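Local atomic coordinates of histidine triad protein (Bacillus subtilis, PDB entry 1Y23), a protein that belongs to the histidine triad (HIT) family and, like its relatives, probably binds nucleotides and hydrolyses bonds at their phosphates. Residues Glu5-Cys10 against Lys47-Asn52; Phe31-Gln36 against His41-Pro46. All coordinates share one frame; numbering follows the deposited sequence.

Interaction 1: residues Glu5-Cys10 against Lys47-Asn52; sequences ENCIFC and KTHIEN. With ZN (zinc ion), chain G.
Cys7, Cys10 and His49 meet at a zinc ion, and coordination of the ion is what chiefly joins Glu5-Cys10 to Lys47-Asn52. Cys7 SG lies 2.3 Å from the zinc, Cys10 SG 2.5 Å, and His49 ND1 2.2 Å; His100 ND1 supplies the fourth ligand, completing a Cys2His2 site with a CxxC pair. His49 extends its imidazole from the loop with CG trans to N (chi1 -177°), which carries the ring toward the cysteines, and ND1 meets the metal.

Sulfur-aromatic contacts follow from sharing the ion: both thiolates stand obliquely to the imidazole, Cys10 SG 4.3 Å from the centroid of the His49 ring.

The acidic contact is looser. Glu5 OE2 lies above the centre of one imidazole face, 3.4 Å from His49 NE2, so a carboxylate covers the ring without a hydrogen bond, the planes 70° apart; its charge may be felt by the imidazole.

Cys7 is the N-cap of helix 8-13, its SG accepting a weak bond from Cys10 N at 3.4 Å, so one sulfur serves both metal and helix start.

The zinc thus ties the start of helix 8-13 to the loop between strand 42-46 and helix 58-62, while Phe9 packs against strand 42-46.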
loop_
_atom_site.group_PDB
_atom_site.type_symbol
_atom_site.label_atom_id
_atom_site.label_comp_id
_atom_site.label_asym_id
_atom_site.label_seq_id
_atom_site.Cartn_x
_atom_site.Cartn_y
_atom_site.Cartn_z
ATOM N N GLU B 5 -23.746 -5.436 -11.519
ATOM C CA GLU B 5 -22.291 -5.565 -11.187
ATOM C C GLU B 5 -21.424 -5.330 -12.416
ATOM O O GLU B 5 -21.010 -6.285 -13.080
ATOM C CB GLU B 5 -21.991 -6.959 -10.651
ATOM C CG GLU B 5 -20.638 -7.062 -9.978
ATOM C CD GLU B 5 -20.714 -6.699 -8.506
ATOM O OE1 GLU B 5 -21.330 -7.477 -7.743
ATOM O OE2 GLU B 5 -20.175 -5.642 -8.110
ATOM N N ASN B 6 -21.152 -4.063 -12.718
ATOM C CA ASN B 6 -20.316 -3.720 -13.868
ATOM C C ASN B 6 -18.855 -3.621 -13.432
ATOM O O ASN B 6 -18.122 -2.743 -13.887
ATOM C CB ASN B 6 -20.761 -2.386 -14.476
ATOM C CG ASN B 6 -22.244 -2.361 -14.816
ATOM O OD1 ASN B 6 -22.768 -3.284 -15.454
ATOM N ND2 ASN B 6 -22.927 -1.296 -14.403
ATOM N N CYS B 7 -18.447 -4.536 -12.554
ATOM C CA CYS B 7 -17.086 -4.573 -12.027
ATOM C C CYS B 7 -16.220 -5.578 -12.768
ATOM O O CYS B 7 -16.488 -6.775 -12.742
ATOM C CB CYS B 7 -17.103 -4.939 -10.543
ATOM S SG CYS B 7 -15.452 -5.106 -9.827
ATOM N N ILE B 8 -15.165 -5.092 -13.412
ATOM C CA ILE B 8 -14.278 -5.967 -14.164
ATOM C C ILE B 8 -13.550 -6.991 -13.286
ATOM O O ILE B 8 -13.214 -8.084 -13.750
ATOM C CB ILE B 8 -13.232 -5.144 -14.953
ATOM C CG1 ILE B 8 -12.629 -5.996 -16.070
ATOM C CG2 ILE B 8 -12.120 -4.668 -14.022
ATOM C CD1 ILE B 8 -11.752 -5.213 -17.025
ATOM N N PHE B 9 -13.303 -6.642 -12.024
ATOM C CA PHE B 9 -12.603 -7.554 -11.111
ATOM C C PHE B 9 -13.492 -8.680 -10.594
ATOM O O PHE B 9 -13.014 -9.783 -10.325
ATOM C CB PHE B 9 -12.009 -6.792 -9.922
ATOM C CG PHE B 9 -10.832 -5.929 -10.281
ATOM C CD1 PHE B 9 -10.201 -6.058 -11.519
ATOM C CD2 PHE B 9 -10.341 -4.995 -9.371
ATOM C CE1 PHE B 9 -9.099 -5.268 -11.845
ATOM C CE2 PHE B 9 -9.237 -4.198 -9.685
ATOM C CZ PHE B 9 -8.612 -4.334 -10.926
ATOM N N CYS B 10 -14.779 -8.398 -10.440
ATOM C CA CYS B 10 -15.706 -9.421 -9.987
ATOM C C CYS B 10 -15.863 -10.453 -11.100
ATOM O O CYS B 10 -16.034 -11.641 -10.835
ATOM C CB CYS B 10 -17.064 -8.799 -9.626
ATOM S SG CYS B 10 -17.186 -8.204 -7.903
ATOM N N LYS B 47 -11.841 -11.440 -2.838
ATOM C CA LYS B 47 -12.953 -11.886 -3.663
ATOM C C LYS B 47 -14.217 -11.136 -3.264
ATOM O O LYS B 47 -15.092 -10.901 -4.093
ATOM C CB LYS B 47 -13.148 -13.398 -3.524
ATOM C CG LYS B 47 -11.952 -14.233 -4.030
ATOM C CD LYS B 47 -12.269 -15.735 -4.067
ATOM C CE LYS B 47 -11.103 -16.560 -4.594
ATOM N NZ LYS B 47 -11.442 -18.009 -4.714
ATOM N N THR B 48 -14.317 -10.758 -1.993
ATOM C CA THR B 48 -15.478 -10.012 -1.525
ATOM C C THR B 48 -15.457 -8.661 -2.241
ATOM O O THR B 48 -14.401 -8.041 -2.354
ATOM C CB THR B 48 -15.407 -9.766 -0.005
ATOM O OG1 THR B 48 -15.312 -11.020 0.682
ATOM C CG2 THR B 48 -16.640 -9.021 0.474
ATOM N N HIS B 49 -16.602 -8.202 -2.736
ATOM C CA HIS B 49 -16.618 -6.919 -3.424
ATOM C C HIS B 49 -16.579 -5.777 -2.417
ATOM O O HIS B 49 -17.596 -5.385 -1.854
ATOM C CB HIS B 49 -17.854 -6.786 -4.328
ATOM C CG HIS B 49 -17.897 -5.508 -5.121
ATOM N ND1 HIS B 49 -16.958 -5.185 -6.078
ATOM C CD2 HIS B 49 -18.785 -4.482 -5.110
ATOM C CE1 HIS B 49 -17.263 -4.020 -6.621
ATOM N NE2 HIS B 49 -18.367 -3.572 -6.054
ATOM N N ILE B 50 -15.376 -5.273 -2.177
ATOM C CA ILE B 50 -15.170 -4.156 -1.271
ATOM C C ILE B 50 -14.709 -3.016 -2.189
ATOM O O ILE B 50 -13.729 -3.162 -2.919
ATOM C CB ILE B 50 -14.098 -4.520 -0.206
ATOM C CG1 ILE B 50 -13.743 -3.302 0.632
ATOM C CG2 ILE B 50 -12.847 -5.055 -0.877
ATOM C CD1 ILE B 50 -12.686 -3.598 1.672
ATOM N N GLU B 51 -15.428 -1.894 -2.167
ATOM C CA GLU B 51 -15.105 -0.750 -3.024
ATOM C C GLU B 51 -13.739 -0.144 -2.805
ATOM O O GLU B 51 -13.002 0.118 -3.754
ATOM C CB GLU B 51 -16.112 0.392 -2.841
ATOM C CG GLU B 51 -17.438 0.271 -3.558
ATOM C CD GLU B 51 -18.206 1.594 -3.554
ATOM O OE1 GLU B 51 -19.396 1.595 -3.929
ATOM O OE2 GLU B 51 -17.614 2.635 -3.183
ATOM N N ASN B 52 -13.413 0.107 -1.545
ATOM C CA ASN B 52 -12.157 0.760 -1.229
ATOM C C ASN B 52 -11.595 0.322 0.110
ATOM O O ASN B 52 -12.169 -0.527 0.787
ATOM C CB ASN B 52 -12.385 2.267 -1.228
ATOM C CG ASN B 52 -13.615 2.653 -0.439
ATOM O OD1 ASN B 52 -13.818 2.187 0.682
ATOM N ND2 ASN B 52 -14.447 3.507 -1.017
HETATM ZN ZN ZN G . -15.953 -6.080 -7.782
#

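Interaction 2: residues Phe31-Gln36 against His41-Pro46; sequences FLDISQ and HTLVIP
The Asp33 carboxylate runs alongside the His41 imidazole in the same direction, their planes 15° apart. Asp33 CB rests over one ring face, 3.5 Å from the His41 ring centroid, in a CH-pi contact, and Asp33 OD2 comes within 3.2 Å of His41 NE2. The other oxygen, OD1, closes an Asx turn by accepting from Ser35 N and also takes the Ser35 hydroxyl, two bonds that hold the group's rotation.

Gln36 comes the other way; a kink at chi2 (-63°) turns its amide back, and Gln36 NE2 donates to Asp33 O at 2.8 Å and, weakly, to His41 O. Gln36 N grips Asp33 O from the opposite face of the carbonyl plane. OE1, held by Gly40 N, also accepts weakly from His41 N.

Strands 28-32 and 42-46 form an antiparallel beta hairpin within the five-stranded sheet of the HIT domain; a type I turn, Asp33 to Gln36, begins the connection. Phe31 and Leu43 are a hydrogen-bonded pair, Phe31 N to Leu43 O at 2.9 Å and Leu43 N to Phe31 O at 2.7 Å; beyond the strands Asp33 N still donates to His41 O.

Leu43 CB lies off-centre over the Phe31 ring, a CH-pi contact, with Phe31 CE1 3.6 Å from Leu43 CD1. Ile45 CD1 meets the ring edge at Phe31 CE2, 3.8 Å away. Helix 8-13 covers this apolar patch, whereas Trp119 of the second subunit meets the His41 ring.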
loop_
_atom_site.group_PDB
_atom_site.type_symbol
_atom_site.label_atom_id
_atom_site.label_comp_id
_atom_site.label_asym_id
_atom_site.label_seq_id
_atom_site.Cartn_x
_atom_site.Cartn_y
_atom_site.Cartn_z
ATOM N N PHE B 31 -3.486 -11.584 -9.600
ATOM C CA PHE B 31 -3.269 -11.783 -11.029
ATOM C C PHE B 31 -2.520 -10.611 -11.654
ATOM O O PHE B 31 -2.579 -9.482 -11.163
ATOM C CB PHE B 31 -4.610 -11.988 -11.741
ATOM C CG PHE B 31 -5.621 -10.915 -11.457
ATOM C CD1 PHE B 31 -5.583 -9.702 -12.139
ATOM C CD2 PHE B 31 -6.613 -11.116 -10.498
ATOM C CE1 PHE B 31 -6.519 -8.704 -11.874
ATOM C CE2 PHE B 31 -7.554 -10.127 -10.224
ATOM C CZ PHE B 31 -7.510 -8.915 -10.912
ATOM N N LEU B 32 -1.813 -10.890 -12.744
ATOM C CA LEU B 32 -1.040 -9.872 -13.439
ATOM C C LEU B 32 -1.901 -8.728 -13.985
ATOM O O LEU B 32 -3.016 -8.948 -14.464
ATOM C CB LEU B 32 -0.242 -10.521 -14.579
ATOM C CG LEU B 32 0.960 -11.376 -14.146
ATOM C CD1 LEU B 32 1.579 -12.079 -15.352
ATOM C CD2 LEU B 32 1.982 -10.484 -13.468
ATOM N N ASP B 33 -1.402 -7.500 -13.881
ATOM C CA ASP B 33 -2.130 -6.350 -14.422
ATOM C C ASP B 33 -1.689 -6.316 -15.883
ATOM O O ASP B 33 -0.493 -6.254 -16.164
ATOM C CB ASP B 33 -1.716 -5.049 -13.725
ATOM C CG ASP B 33 -2.543 -3.846 -14.177
ATOM O OD1 ASP B 33 -2.812 -3.726 -15.390
ATOM O OD2 ASP B 33 -2.925 -3.007 -13.330
ATOM N N ILE B 34 -2.638 -6.363 -16.811
ATOM C CA ILE B 34 -2.293 -6.366 -18.230
ATOM C C ILE B 34 -1.545 -5.109 -18.667
ATOM O O ILE B 34 -0.967 -5.072 -19.747
ATOM C CB ILE B 34 -3.549 -6.549 -19.103
ATOM C CG1 ILE B 34 -4.398 -7.694 -18.550
ATOM C CG2 ILE B 34 -3.144 -6.893 -20.529
ATOM C CD1 ILE B 34 -5.704 -7.896 -19.295
ATOM N N SER B 35 -1.555 -4.085 -17.815
ATOM C CA SER B 35 -0.859 -2.830 -18.105
ATOM C C SER B 35 0.646 -3.032 -17.942
ATOM O O SER B 35 1.452 -2.341 -18.572
ATOM C CB SER B 35 -1.323 -1.721 -17.153
ATOM O OG SER B 35 -2.725 -1.522 -17.230
ATOM N N GLN B 36 1.011 -3.988 -17.091
ATOM C CA GLN B 36 2.407 -4.309 -16.801
ATOM C C GLN B 36 3.320 -3.085 -16.738
ATOM O O GLN B 36 4.210 -2.928 -17.575
ATOM C CB GLN B 36 2.972 -5.290 -17.838
ATOM C CG GLN B 36 2.444 -6.717 -17.745
ATOM C CD GLN B 36 2.795 -7.404 -16.426
ATOM O OE1 GLN B 36 3.971 -7.619 -16.099
ATOM N NE2 GLN B 36 1.770 -7.753 -15.662
ATOM N N HIS B 41 4.066 -6.890 -12.751
ATOM C CA HIS B 41 3.023 -6.037 -12.188
ATOM C C HIS B 41 1.815 -6.887 -11.803
ATOM O O HIS B 41 1.102 -7.402 -12.666
ATOM C CB HIS B 41 2.636 -4.960 -13.215
ATOM C CG HIS B 41 1.639 -3.963 -12.711
ATOM N ND1 HIS B 41 1.444 -3.725 -11.368
ATOM C CD2 HIS B 41 0.788 -3.134 -13.366
ATOM C CE1 HIS B 41 0.513 -2.799 -11.216
ATOM N NE2 HIS B 41 0.098 -2.424 -12.411
ATOM N N THR B 42 1.588 -7.026 -10.499
ATOM C CA THR B 42 0.490 -7.847 -9.993
ATOM C C THR B 42 -0.617 -7.093 -9.249
ATOM O O THR B 42 -0.364 -6.096 -8.573
ATOM C CB THR B 42 1.037 -8.933 -9.037
ATOM O OG1 THR B 42 2.039 -9.706 -9.710
ATOM C CG2 THR B 42 -0.074 -9.855 -8.579
ATOM N N LEU B 43 -1.844 -7.587 -9.381
ATOM C CA LEU B 43 -2.989 -7.021 -8.676
ATOM C C LEU B 43 -3.455 -8.039 -7.643
ATOM O O LEU B 43 -3.721 -9.192 -7.979
ATOM C CB LEU B 43 -4.140 -6.730 -9.629
ATOM C CG LEU B 43 -3.956 -5.457 -10.445
ATOM C CD1 LEU B 43 -4.945 -5.452 -11.602
ATOM C CD2 LEU B 43 -4.149 -4.237 -9.531
ATOM N N VAL B 44 -3.541 -7.612 -6.388
ATOM C CA VAL B 44 -3.985 -8.482 -5.309
ATOM C C VAL B 44 -5.306 -7.917 -4.813
ATOM O O VAL B 44 -5.364 -6.803 -4.276
ATOM C CB VAL B 44 -2.981 -8.508 -4.138
ATOM C CG1 VAL B 44 -3.437 -9.488 -3.079
ATOM C CG2 VAL B 44 -1.597 -8.872 -4.637
ATOM N N ILE B 45 -6.370 -8.682 -5.002
ATOM C CA ILE B 45 -7.684 -8.234 -4.585
ATOM C C ILE B 45 -8.414 -9.295 -3.772
ATOM O O ILE B 45 -8.094 -10.475 -3.852
ATOM C CB ILE B 45 -8.560 -7.875 -5.822
ATOM C CG1 ILE B 45 -9.107 -9.143 -6.480
ATOM C CG2 ILE B 45 -7.711 -7.139 -6.861
ATOM C CD1 ILE B 45 -10.078 -8.882 -7.614
ATOM N N PRO B 46 -9.383 -8.874 -2.943
ATOM C CA PRO B 46 -10.164 -9.809 -2.127
ATOM C C PRO B 46 -11.327 -10.230 -3.015
ATOM O O PRO B 46 -11.746 -9.458 -3.869
ATOM C CB PRO B 46 -10.628 -8.941 -0.968
ATOM C CG PRO B 46 -10.863 -7.638 -1.650
ATOM C CD PRO B 46 -9.624 -7.488 -2.507
#

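How the interactions relate
Both interactions bear on strand 42-46: interaction 2 pairs it with strand 28-32, and interaction 1 fixes the loop just after it. Along the chain the hairpin is nested inside the loop that the zinc site closes. Phe9, between the two metal-binding cysteines, joins the two interactions, its CB 3.7 Å from Ile45 CD1 and its ring touching Leu43 and Phe31. Interaction 2 is a buried contact that relies on backbone pairing, apolar packing and a polar cluster at the turn, where the second subunit also approaches. Interaction 1 is only partly buried, covers much less surface, and depends on metal coordination; the second subunit stays clear of it.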